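Local coordinates for AP205 bacteriophage COAT protein (Acinetobacter phage ap205, PDB 5FS4) that forms the capsid shell of a small single-stranded RNA bacteriophage, its subunits pairing into dimers that probably also recognise the viral RNA, at residues T28-S33 against Y53-K58. The protein carries 2 engineered substitutions. Numbering follows the deposited sequence.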
# COMPACT_ATOMS: atom_id res chain seq x y z
N THR B 28 -6.45 -15.34 4.81
CA THR B 28 -6.57 -14.02 4.16
C THR B 28 -7.11 -12.97 5.15
O THR B 28 -8.25 -13.09 5.67
CB THR B 28 -7.45 -14.08 2.91
OG1 THR B 28 -6.90 -15.07 2.07
CG2 THR B 28 -7.38 -12.77 2.13
N THR B 29 -6.29 -11.96 5.47
CA THR B 29 -6.70 -10.98 6.48
C THR B 29 -6.48 -9.58 5.95
O THR B 29 -5.63 -9.37 5.10
CB THR B 29 -5.98 -11.13 7.85
OG1 THR B 29 -4.56 -11.03 7.67
CG2 THR B 29 -6.26 -12.42 8.44
N PHE B 30 -7.31 -8.66 6.40
CA PHE B 30 -7.10 -7.23 6.21
C PHE B 30 -7.35 -6.60 7.56
O PHE B 30 -8.46 -6.75 8.08
CB PHE B 30 -8.07 -6.63 5.21
CG PHE B 30 -7.90 -5.16 5.05
CD1 PHE B 30 -6.75 -4.67 4.40
CD2 PHE B 30 -8.83 -4.26 5.64
CE1 PHE B 30 -6.54 -3.32 4.24
CE2 PHE B 30 -8.59 -2.88 5.51
CZ PHE B 30 -7.47 -2.44 4.81
N SER B 31 -6.38 -5.86 8.10
CA SER B 31 -6.58 -5.23 9.40
C SER B 31 -6.41 -3.72 9.32
O SER B 31 -5.61 -3.22 8.55
CB SER B 31 -5.64 -5.87 10.40
OG SER B 31 -4.35 -5.38 10.21
N ALA B 32 -7.17 -2.99 10.13
CA ALA B 32 -7.09 -1.51 10.17
C ALA B 32 -6.91 -1.11 11.65
O ALA B 32 -7.71 -1.50 12.50
CB ALA B 32 -8.37 -0.89 9.55
N SER B 33 -5.84 -0.39 11.95
CA SER B 33 -5.53 -0.03 13.33
C SER B 33 -5.30 1.48 13.33
O SER B 33 -4.44 1.96 12.60
CB SER B 33 -4.25 -0.72 13.74
OG SER B 33 -3.95 -0.34 15.07
N TYR B 53 -2.83 -0.02 7.83
CA TYR B 53 -3.70 -0.92 7.06
C TYR B 53 -2.84 -2.05 6.53
O TYR B 53 -1.89 -1.80 5.83
CB TYR B 53 -4.33 -0.16 5.88
CG TYR B 53 -5.09 1.05 6.29
CD1 TYR B 53 -6.44 0.94 6.65
CD2 TYR B 53 -4.47 2.30 6.40
CE1 TYR B 53 -7.15 2.06 7.08
CE2 TYR B 53 -5.18 3.41 6.89
CZ TYR B 53 -6.52 3.29 7.23
OH TYR B 53 -7.18 4.44 7.62
N VAL B 54 -3.16 -3.30 6.86
CA VAL B 54 -2.30 -4.46 6.53
C VAL B 54 -3.10 -5.59 5.82
O VAL B 54 -4.17 -6.01 6.26
CB VAL B 54 -1.58 -5.06 7.79
CG1 VAL B 54 -0.67 -6.17 7.36
CG2 VAL B 54 -0.79 -4.01 8.54
N SER B 55 -2.58 -6.02 4.67
CA SER B 55 -3.24 -7.06 3.86
C SER B 55 -2.30 -8.26 3.87
O SER B 55 -1.10 -8.09 3.75
CB SER B 55 -3.46 -6.62 2.41
OG SER B 55 -4.32 -5.47 2.32
N VAL B 56 -2.85 -9.47 4.07
CA VAL B 56 -2.09 -10.70 4.14
C VAL B 56 -2.78 -11.78 3.32
O VAL B 56 -3.97 -11.95 3.39
CB VAL B 56 -1.87 -11.22 5.58
CG1 VAL B 56 -1.20 -12.57 5.62
CG2 VAL B 56 -1.08 -10.22 6.41
N TYR B 57 -1.97 -12.41 2.47
CA TYR B 57 -2.41 -13.62 1.73
C TYR B 57 -1.33 -14.66 1.78
O TYR B 57 -0.12 -14.34 1.62
CB TYR B 57 -2.80 -13.25 0.25
CG TYR B 57 -3.69 -14.28 -0.47
CD1 TYR B 57 -3.17 -15.46 -0.99
CD2 TYR B 57 -5.08 -14.07 -0.61
CE1 TYR B 57 -4.00 -16.39 -1.60
CE2 TYR B 57 -5.91 -14.98 -1.19
CZ TYR B 57 -5.37 -16.13 -1.71
OH TYR B 57 -6.19 -17.05 -2.30
N LYS B 58 -1.76 -15.90 1.98
CA LYS B 58 -0.91 -17.07 1.93
C LYS B 58 -1.03 -17.70 0.57
O LYS B 58 -1.99 -18.41 0.26
CB LYS B 58 -1.26 -18.04 3.05
CG LYS B 58 -1.11 -17.40 4.44
CD LYS B 58 0.29 -16.75 4.65
CE LYS B 58 1.02 -17.36 5.82
NZ LYS B 58 0.38 -16.82 7.07
O HOH W 1 -4.65 -16.67 2.31
O HOH W 2 -4.03 -8.32 7.98
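S55 OG lies at the edge of the F30 ring, in its plane, 3.3 Å from F30 CD1. That ring is swung along the strand by a first torsion that sets CG anti to the backbone N (chi1 177°), so F30 and Y53 run side by side and point the same way. F30 CZ meets the edge of the Y53 ring near its plane, 4.0 Å from Y53 CD1, and A32 CB reaches the same ring obliquely. At the far end the Y57 ring crosses T28: T28 OG1 approaches Y57 CD2 obliquely at 3.4 Å, while a water sits over the centre of one face. This water donates to T28 OG1 and accepts from K58 N, bridging the strands.

This aromatic face meets the second subunit: S55 OG bonds H102 and Y57 OH bonds D130 of that chain, while its N105, L109 and A115 pack on F30, A32 and Y53. On the reverse side, T29 OG1 takes the crowded position between backbone N and carbonyl carbon (chi1 58°), bringing it within 3.4 Å of V56 CB. A second water joins T29 OG1 to V54 O, so this carbonyl, already the acceptor of S31 N, is gripped twice. S31 OG, in the same rotamer, leans on V54 CB.

Four backbone hydrogen bonds tie T29 to V56 and S31 to V54, both antiparallel hydrogen-bonded pairs; F30–S55 and A32–Y53 are the non-hydrogen-bonded pairs, with the CA–H groups of F30, S55 and Y53 directed at V54 O, T29 O and S31 O. This is a regular antiparallel hairpin, strands 28-38 and 47-60, whose F30, Y53 and S55 face is covered by helix 92-111 of the second subunit, the interlocked helix-on-sheet packing of single-stranded RNA phage coat-protein dimers.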